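Local coordinates for glycosyl hydrolase family 2, TIM barrel domain protein (Parabacteroides merdae ATCC 43184, PDB 6DXU), which probably hydrolyses beta-glucuronide conjugates as a glycoside hydrolase family 2 beta-glucuronidase from a human gut bacterium, at residues T69-E77 with A337-E345; V606-R617 with L783-V792. All blocks are in the same frame, centred on the assembly; numbering follows the deposited sequence.

Interaction 1: residues T69-E77 with A337-E345; sequences TLPHCFNAE and AGVAQAMTE
Ala342 sets its methyl group against the backbone between Pro71 and His72, with Ala342 CB 3.5 Å from Pro71 O and 3.9 Å from Pro71 CB. A cis peptide bond precedes Pro71, whose ring reaches on to the carbonyl of Met343. Two more methyls add to the packing: Ala340 CB lies 3.5 Å from Cys73 SG, and Ala76 CB rests on the backbone of Gly338 and Val339. Cys73 holds SG anti to its own N (chi1 180°), which brings the sulfur beside Ala340; the same sulfur accepts the backbone N-H of Asn75 at 3.5 Å in a nearly straight bond (164°).

Turns shape both strips. A type I turn runs from Cys73 to Ala76, and a type II' turn from Val339 to Ala342 turns the Ala340 methyl toward the cysteine.

Polar links across the contact pass through water. One water accepts from Cys73 N (2.9 Å) and donates to Val339 O (3.0 Å); another accepts from Gly338 N and lies within hydrogen-bonding distance of Ala76 O, to which it probably donates.

The contact joins the N-terminal sugar-binding domain to the loop between the first strand of the TIM barrel, 323-331, and its first helix, 345-357, which Thr344 caps. Asn75 ND2 donates to Asp78, a sodium ligand, while Gln341 NE2 binds Glu334. With no direct hydrogen bond between the segments, the domains meet here through close methyl packing and some backbone groups bridged by water, so the fit depends on shape more than on charge.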
loop_
_atom_site.group_PDB
_atom_site.type_symbol
_atom_site.label_atom_id
_atom_site.label_comp_id
_atom_site.label_asym_id
_atom_site.label_seq_id
_atom_site.Cartn_x
_atom_site.Cartn_y
_atom_site.Cartn_z
ATOM N N THR D 69 -19.931 19.563 25.958
ATOM C CA THR D 69 -19.155 20.796 25.927
ATOM C C THR D 69 -17.684 20.411 25.982
ATOM O O THR D 69 -17.290 19.624 26.843
ATOM C CB THR D 69 -19.512 21.700 27.125
ATOM O OG1 THR D 69 -20.906 22.024 27.074
ATOM C CG2 THR D 69 -18.708 22.995 27.104
ATOM N N LEU D 70 -16.854 20.992 25.079
ATOM C CA LEU D 70 -15.435 20.656 25.130
ATOM C C LEU D 70 -14.728 21.548 26.146
ATOM O O LEU D 70 -15.193 22.652 26.443
ATOM C CB LEU D 70 -14.788 20.827 23.744
ATOM C CG LEU D 70 -15.298 19.983 22.578
ATOM C CD1 LEU D 70 -14.371 20.175 21.354
ATOM C CD2 LEU D 70 -15.380 18.529 22.980
ATOM N N PRO D 71 -13.603 21.095 26.724
ATOM C CA PRO D 71 -12.917 19.820 26.494
ATOM C C PRO D 71 -13.681 18.629 27.069
ATOM O O PRO D 71 -14.486 18.775 27.989
ATOM C CB PRO D 71 -11.576 20.007 27.196
ATOM C CG PRO D 71 -11.870 20.973 28.295
ATOM C CD PRO D 71 -12.917 21.919 27.734
ATOM N N HIS D 72 -13.430 17.464 26.491
ATOM C CA HIS D 72 -14.183 16.258 26.784
ATOM C C HIS D 72 -13.250 15.067 26.737
ATOM O O HIS D 72 -12.368 14.996 25.870
ATOM C CB HIS D 72 -15.306 16.057 25.765
ATOM C CG HIS D 72 -16.034 14.754 25.920
ATOM N ND1 HIS D 72 -15.705 13.621 25.206
ATOM C CD2 HIS D 72 -17.077 14.411 26.711
ATOM C CE1 HIS D 72 -16.527 12.642 25.538
ATOM N NE2 HIS D 72 -17.362 13.091 26.461
ATOM N N CYS D 73 -13.479 14.111 27.634
ATOM C CA CYS D 73 -12.698 12.881 27.683
ATOM C C CYS D 73 -13.639 11.682 27.655
ATOM O O CYS D 73 -14.661 11.675 28.362
ATOM C CB CYS D 73 -11.813 12.860 28.938
ATOM S SG CYS D 73 -10.823 11.364 29.083
ATOM N N PHE D 74 -13.302 10.678 26.822
ATOM C CA PHE D 74 -14.105 9.457 26.742
ATOM C C PHE D 74 -14.349 8.852 28.114
ATOM O O PHE D 74 -15.363 8.180 28.329
ATOM C CB PHE D 74 -13.408 8.362 25.918
ATOM C CG PHE D 74 -13.190 8.671 24.458
ATOM C CD1 PHE D 74 -13.723 9.792 23.855
ATOM C CD2 PHE D 74 -12.467 7.769 23.674
ATOM C CE1 PHE D 74 -13.513 10.031 22.498
ATOM C CE2 PHE D 74 -12.266 7.992 22.314
ATOM C CZ PHE D 74 -12.790 9.125 21.731
ATOM N N ASN D 75 -13.405 9.042 29.034
ATOM C CA ASN D 75 -13.278 8.243 30.243
ATOM C C ASN D 75 -13.607 9.032 31.501
ATOM O O ASN D 75 -13.145 8.671 32.588
ATOM C CB ASN D 75 -11.860 7.696 30.322
ATOM C CG ASN D 75 -11.447 7.021 29.030
ATOM O OD1 ASN D 75 -10.623 7.540 28.269
ATOM N ND2 ASN D 75 -12.032 5.865 28.771
ATOM N N ALA D 76 -14.389 10.104 31.362
ATOM C CA ALA D 76 -14.707 10.959 32.507
ATOM C C ALA D 76 -15.293 10.156 33.652
ATOM O O ALA D 76 -15.043 10.462 34.825
ATOM C CB ALA D 76 -15.678 12.060 32.080
ATOM N N GLU D 77 -16.061 9.125 33.333
ATOM C CA GLU D 77 -16.670 8.281 34.344
ATOM C C GLU D 77 -16.093 6.876 34.403
ATOM O O GLU D 77 -15.901 6.345 35.509
ATOM C CB GLU D 77 -18.184 8.232 34.111
ATOM C CG GLU D 77 -18.947 7.617 35.236
ATOM C CD GLU D 77 -20.366 8.170 35.348
ATOM O OE1 GLU D 77 -20.842 8.817 34.383
ATOM O OE2 GLU D 77 -21.005 7.939 36.400
ATOM N N ALA D 337 -11.364 15.041 39.013
ATOM C CA ALA D 337 -12.662 14.477 39.343
ATOM C C ALA D 337 -13.722 14.940 38.348
ATOM O O ALA D 337 -13.800 16.124 38.004
ATOM C CB ALA D 337 -13.055 14.887 40.771
ATOM N N GLY D 338 -14.518 13.992 37.868
ATOM C CA GLY D 338 -15.641 14.283 37.007
ATOM C C GLY D 338 -15.332 14.462 35.531
ATOM O O GLY D 338 -16.251 14.359 34.714
ATOM N N VAL D 339 -14.075 14.711 35.155
ATOM C CA VAL D 339 -13.750 15.114 33.788
ATOM C C VAL D 339 -12.573 14.341 33.206
ATOM O O VAL D 339 -12.272 14.482 32.017
ATOM C CB VAL D 339 -13.458 16.628 33.728
ATOM C CG1 VAL D 339 -14.656 17.427 34.188
ATOM C CG2 VAL D 339 -12.215 16.969 34.544
ATOM N N ALA D 340 -11.895 13.529 34.020
ATOM C CA ALA D 340 -10.687 12.797 33.575
ATOM C C ALA D 340 -9.705 13.829 33.027
ATOM O O ALA D 340 -9.454 14.850 33.692
ATOM C CB ALA D 340 -11.064 11.675 32.593
ATOM N N GLN D 341 -9.156 13.645 31.818
ATOM C CA GLN D 341 -8.124 14.560 31.339
ATOM C C GLN D 341 -8.677 15.928 30.937
ATOM O O GLN D 341 -7.892 16.869 30.772
ATOM C CB GLN D 341 -7.357 13.931 30.156
ATOM C CG GLN D 341 -6.108 14.753 29.764
ATOM C CD GLN D 341 -5.011 13.899 29.153
ATOM O OE1 GLN D 341 -5.174 12.692 28.959
ATOM N NE2 GLN D 341 -3.884 14.528 28.843
ATOM N N ALA D 342 -9.999 16.080 30.808
ATOM C CA ALA D 342 -10.603 17.302 30.256
ATOM C C ALA D 342 -10.718 18.436 31.290
ATOM O O ALA D 342 -11.801 18.947 31.589
ATOM C CB ALA D 342 -11.967 16.960 29.672
ATOM N N MET D 343 -9.570 18.866 31.809
ATOM C CA MET D 343 -9.548 19.994 32.749
ATOM C C MET D 343 -9.670 21.326 32.018
ATOM O O MET D 343 -9.128 21.500 30.922
ATOM C CB MET D 343 -8.266 19.979 33.572
ATOM C CG MET D 343 -8.143 18.738 34.451
ATOM S SD MET D 343 -6.674 18.760 35.496
ATOM C CE MET D 343 -7.094 20.071 36.656
ATOM N N THR D 344 -10.376 22.272 32.634
ATOM C CA THR D 344 -10.510 23.606 32.079
ATOM C C THR D 344 -9.359 24.494 32.552
ATOM O O THR D 344 -8.626 24.165 33.484
ATOM C CB THR D 344 -11.830 24.244 32.491
ATOM O OG1 THR D 344 -11.823 24.439 33.911
ATOM C CG2 THR D 344 -13.019 23.365 32.060
ATOM N N GLU D 345 -9.223 25.651 31.910
ATOM C CA GLU D 345 -8.190 26.593 32.338
ATOM C C GLU D 345 -8.367 26.989 33.805
ATOM O O GLU D 345 -7.390 27.073 34.555
ATOM C CB GLU D 345 -8.194 27.840 31.454
ATOM C CG GLU D 345 -7.200 28.881 31.972
ATOM C CD GLU D 345 -7.004 30.066 31.053
ATOM O OE1 GLU D 345 -7.725 30.173 30.049
ATOM O OE2 GLU D 345 -6.103 30.887 31.333
HETATM O O HOH W 1 -14.477 19.537 31.220
HETATM O O HOH W 2 -14.612 14.760 30.226
HETATM O O HOH W 3 -14.258 11.207 37.382
#

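Interaction 2: residues V606-R617 with L783-V792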
loop_
_atom_site.group_PDB
_atom_site.type_symbol
_atom_site.label_atom_id
_atom_site.label_comp_id
_atom_site.label_asym_id
_atom_site.label_seq_id
_atom_site.Cartn_x
_atom_site.Cartn_y
_atom_site.Cartn_z
ATOM N N VAL D 606 -10.080 3.617 47.182
ATOM C CA VAL D 606 -10.866 4.146 46.074
ATOM C C VAL D 606 -10.454 3.362 44.818
ATOM O O VAL D 606 -9.307 3.505 44.371
ATOM C CB VAL D 606 -10.658 5.649 45.875
ATOM C CG1 VAL D 606 -11.386 6.109 44.613
ATOM C CG2 VAL D 606 -11.160 6.438 47.129
ATOM N N PRO D 607 -11.328 2.522 44.270
ATOM C CA PRO D 607 -10.927 1.712 43.109
ATOM C C PRO D 607 -10.402 2.576 41.968
ATOM O O PRO D 607 -10.949 3.641 41.671
ATOM C CB PRO D 607 -12.230 0.993 42.714
ATOM C CG PRO D 607 -13.001 0.878 44.017
ATOM C CD PRO D 607 -12.666 2.157 44.782
ATOM N N TYR D 608 -9.314 2.108 41.344
ATOM C CA TYR D 608 -8.747 2.721 40.134
ATOM C C TYR D 608 -8.224 4.133 40.368
ATOM O O TYR D 608 -8.210 4.964 39.448
ATOM C CB TYR D 608 -9.758 2.721 38.985
ATOM C CG TYR D 608 -10.133 1.339 38.516
ATOM C CD1 TYR D 608 -9.242 0.563 37.791
ATOM C CD2 TYR D 608 -11.394 0.816 38.794
ATOM C CE1 TYR D 608 -9.592 -0.708 37.338
ATOM C CE2 TYR D 608 -11.758 -0.452 38.351
ATOM C CZ TYR D 608 -10.857 -1.204 37.628
ATOM O OH TYR D 608 -11.229 -2.449 37.187
ATOM N N VAL D 609 -7.766 4.428 41.581
ATOM C CA VAL D 609 -7.160 5.722 41.880
ATOM C C VAL D 609 -5.854 5.480 42.616
ATOM O O VAL D 609 -5.807 4.705 43.579
ATOM C CB VAL D 609 -8.100 6.632 42.698
ATOM C CG1 VAL D 609 -7.356 7.894 43.179
ATOM C CG2 VAL D 609 -9.308 7.046 41.840
ATOM N N ASN D 610 -4.788 6.096 42.124
ATOM C CA ASN D 610 -3.523 6.147 42.839
ATOM C C ASN D 610 -3.687 7.205 43.922
ATOM O O ASN D 610 -3.856 8.388 43.612
ATOM C CB ASN D 610 -2.386 6.485 41.876
ATOM C CG ASN D 610 -1.014 6.479 42.550
ATOM O OD1 ASN D 610 -0.845 7.003 43.658
ATOM N ND2 ASN D 610 -0.021 5.906 41.871
ATOM N N GLN D 611 -3.671 6.788 45.189
ATOM C CA GLN D 611 -4.044 7.682 46.282
ATOM C C GLN D 611 -2.836 8.244 47.029
ATOM O O GLN D 611 -2.926 8.551 48.222
ATOM C CB GLN D 611 -4.996 6.969 47.244
ATOM C CG GLN D 611 -6.314 6.565 46.565
ATOM C CD GLN D 611 -7.236 5.776 47.482
ATOM O OE1 GLN D 611 -7.325 4.543 47.395
ATOM N NE2 GLN D 611 -7.945 6.489 48.353
ATOM N N LYS D 612 -1.706 8.410 46.347
ATOM C CA LYS D 612 -0.531 8.995 46.985
ATOM C C LYS D 612 -0.568 10.514 47.046
ATOM O O LYS D 612 0.324 11.118 47.656
ATOM C CB LYS D 612 0.728 8.550 46.236
ATOM C CG LYS D 612 1.024 7.076 46.370
ATOM C CD LYS D 612 2.287 6.710 45.574
ATOM C CE LYS D 612 2.638 5.247 45.750
ATOM N NZ LYS D 612 1.582 4.336 45.243
ATOM N N GLY D 613 -1.565 11.158 46.444
ATOM C CA GLY D 613 -1.575 12.604 46.422
ATOM C C GLY D 613 -1.654 13.191 47.819
ATOM O O GLY D 613 -2.056 12.534 48.773
ATOM N N VAL D 614 -1.203 14.443 47.941
ATOM C CA VAL D 614 -1.474 15.218 49.144
ATOM C C VAL D 614 -2.729 16.045 48.970
ATOM O O VAL D 614 -3.142 16.765 49.891
ATOM C CB VAL D 614 -0.251 16.078 49.525
ATOM C CG1 VAL D 614 0.958 15.189 49.682
ATOM C CG2 VAL D 614 -0.000 17.181 48.505
ATOM N N VAL D 615 -3.358 15.946 47.809
ATOM C CA VAL D 615 -4.628 16.588 47.518
ATOM C C VAL D 615 -5.527 15.537 46.888
ATOM O O VAL D 615 -5.054 14.692 46.116
ATOM C CB VAL D 615 -4.420 17.797 46.583
ATOM C CG1 VAL D 615 -5.746 18.404 46.200
ATOM C CG2 VAL D 615 -3.511 18.844 47.273
ATOM N N GLU D 616 -6.816 15.562 47.238
ATOM C CA GLU D 616 -7.763 14.634 46.630
ATOM C C GLU D 616 -8.052 15.041 45.186
ATOM O O GLU D 616 -7.799 16.175 44.765
ATOM C CB GLU D 616 -9.081 14.594 47.421
ATOM C CG GLU D 616 -8.938 14.183 48.912
ATOM C CD GLU D 616 -10.296 14.104 49.608
ATOM O OE1 GLU D 616 -11.164 13.355 49.114
ATOM O OE2 GLU D 616 -10.505 14.806 50.623
ATOM N N ARG D 617 -8.633 14.104 44.436
ATOM C CA ARG D 617 -8.835 14.282 43.003
ATOM C C ARG D 617 -9.808 15.412 42.686
ATOM O O ARG D 617 -9.885 15.837 41.525
ATOM C CB ARG D 617 -9.301 12.942 42.394
ATOM C CG ARG D 617 -9.185 12.839 40.884
ATOM C CD ARG D 617 -9.438 11.397 40.415
ATOM N NE ARG D 617 -9.441 11.251 38.959
ATOM C CZ ARG D 617 -10.536 11.013 38.238
ATOM N NH1 ARG D 617 -11.728 10.893 38.836
ATOM N NH2 ARG D 617 -10.441 10.890 36.917
ATOM N N LEU D 783 -16.241 9.970 41.126
ATOM C CA LEU D 783 -15.336 11.111 41.171
ATOM C C LEU D 783 -13.901 10.705 41.475
ATOM O O LEU D 783 -12.993 11.532 41.333
ATOM C CB LEU D 783 -15.804 12.127 42.220
ATOM C CG LEU D 783 -17.207 12.707 42.030
ATOM C CD1 LEU D 783 -17.462 13.801 43.053
ATOM C CD2 LEU D 783 -17.409 13.209 40.591
ATOM N N GLY D 784 -13.670 9.465 41.891
ATOM C CA GLY D 784 -12.326 9.068 42.276
ATOM C C GLY D 784 -11.872 9.651 43.598
ATOM O O GLY D 784 -10.668 9.852 43.800
ATOM N N THR D 785 -12.808 9.950 44.495
ATOM C CA THR D 785 -12.511 10.464 45.826
ATOM C C THR D 785 -13.190 9.578 46.861
ATOM O O THR D 785 -14.154 8.874 46.564
ATOM C CB THR D 785 -13.012 11.892 46.021
ATOM O OG1 THR D 785 -14.443 11.897 45.894
ATOM C CG2 THR D 785 -12.368 12.869 44.992
ATOM N N SER D 786 -12.685 9.626 48.093
ATOM C CA SER D 786 -13.259 8.774 49.130
ATOM C C SER D 786 -14.679 9.188 49.520
ATOM O O SER D 786 -15.365 8.397 50.181
ATOM C CB SER D 786 -12.359 8.752 50.367
ATOM O OG SER D 786 -12.217 10.047 50.906
ATOM N N THR D 787 -15.132 10.388 49.149
ATOM C CA THR D 787 -16.520 10.787 49.382
ATOM C C THR D 787 -17.313 10.919 48.084
ATOM O O THR D 787 -18.425 11.463 48.096
ATOM C CB THR D 787 -16.595 12.098 50.174
ATOM O OG1 THR D 787 -15.899 13.133 49.469
ATOM C CG2 THR D 787 -15.972 11.921 51.567
ATOM N N GLY D 788 -16.770 10.441 46.970
ATOM C CA GLY D 788 -17.459 10.478 45.701
ATOM C C GLY D 788 -17.366 9.147 44.979
ATOM O O GLY D 788 -17.126 9.111 43.769
ATOM N N SER D 789 -17.534 8.041 45.707
ATOM C CA SER D 789 -17.343 6.709 45.148
ATOM C C SER D 789 -18.491 5.802 45.572
ATOM O O SER D 789 -18.782 5.691 46.768
ATOM C CB SER D 789 -15.999 6.113 45.597
ATOM O OG SER D 789 -14.892 6.835 45.055
ATOM N N ARG D 790 -19.116 5.122 44.597
ATOM C CA ARG D 790 -20.242 4.250 44.926
ATOM C C ARG D 790 -19.794 2.908 45.467
ATOM O O ARG D 790 -20.620 2.178 46.015
ATOM C CB ARG D 790 -21.153 4.037 43.711
ATOM C CG ARG D 790 -20.546 3.248 42.560
ATOM C CD ARG D 790 -21.529 3.177 41.402
ATOM N NE ARG D 790 -20.976 2.441 40.265
ATOM C CZ ARG D 790 -20.963 1.118 40.168
ATOM N NH1 ARG D 790 -21.500 0.379 41.137
ATOM N NH2 ARG D 790 -20.427 0.527 39.099
ATOM N N LYS D 791 -18.520 2.560 45.300
ATOM C CA LYS D 791 -17.887 1.454 46.014
ATOM C C LYS D 791 -16.604 1.997 46.619
ATOM O O LYS D 791 -15.773 2.561 45.899
ATOM C CB LYS D 791 -17.598 0.273 45.085
ATOM C CG LYS D 791 -18.864 -0.435 44.596
ATOM C CD LYS D 791 -18.550 -1.701 43.790
ATOM C CE LYS D 791 -19.849 -2.362 43.329
ATOM N NZ LYS D 791 -19.607 -3.574 42.528
ATOM N N VAL D 792 -16.458 1.885 47.936
ATOM C CA VAL D 792 -15.354 2.557 48.627
ATOM C C VAL D 792 -15.101 1.836 49.943
ATOM O O VAL D 792 -16.040 1.398 50.612
ATOM C CB VAL D 792 -15.665 4.056 48.841
ATOM C CG1 VAL D 792 -16.818 4.249 49.863
ATOM C CG2 VAL D 792 -14.409 4.823 49.284
HETATM O O HOH W 4 -10.192 11.015 48.065
HETATM O O HOH W 5 -12.926 12.430 50.526
HETATM O O HOH W 6 -9.017 11.396 45.612
#
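Val606 presses both its methyls against the backbone of Gly784 to Ser786, where a tight turn begins: CG1 comes within 3.6 Å of Ser789 OG, and CG2 lies 3.7 Å from Ser786 N. CG1, anti to the backbone N (chi1 174°), faces Gly784 and Ser789, which leaves CG2 for the Thr785-Ser786 peptide. Gln611 OE1 grips Val606 N in a nearly straight bond (172°). Val609 CG2 packs 3.7 Å from Gly784 CA, where a side chain on the glycine would collide with Arg617 NH1. Extended from CG to NE, Arg617 carries NH1 to Leu783 O at 2.9 Å; that oxygen lies near the guanidinium plane, but the N-H arrives from above the carbonyl plane and bent (145°).

The 606-617 segment lies in the long connection after 587-589, the last strand of the barrel, where 609-610 pairs antiparallel with 596-597, before helix 623-632; 783-792 crosses between the two sheets of the C-terminal beta-sandwich domain. Its type I turn, Thr785 to Gly788, is tied by Ser789 OG, which donates to Thr785 O at 2.6 Å from the face opposite Gly788 N.

Arg617 also pairs its NE with Asp335 in a salt bridge; a leucine at this position would probably leave that carboxylate without its mate and Leu783 O without this donor.

Packing is looser around Glu616, where water intervenes. Glu616 OE1 takes a proton from a water held by Ser786 N, while Ser786 OG itself bonds to Ala521 O. Another water bridges Arg617 N (3.0 Å) and Gly784 O (2.9 Å).

In the fold
Both interactions fasten beta domains onto loops at the same end of the TIM barrel. Interaction 1 uses the loop after its first strand and is partly buried; interaction 2 uses the connection after its last strand and is more deeply enclosed. Methyl groups and bridging waters serve the former, whereas the latter adds a direct arginine-to-carbonyl bond. Their centres lie 16 Å apart, yet the two barrel loops meet: Ala337 N probably donates to Arg617 O (3.0 Å). Ala337 CB also packs on Leu783 O of the C-terminal domain. Interaction 2 also reaches back toward the N-terminal domain, because Arg790 bridges to Asp83 and to Asp81, a sodium ligand.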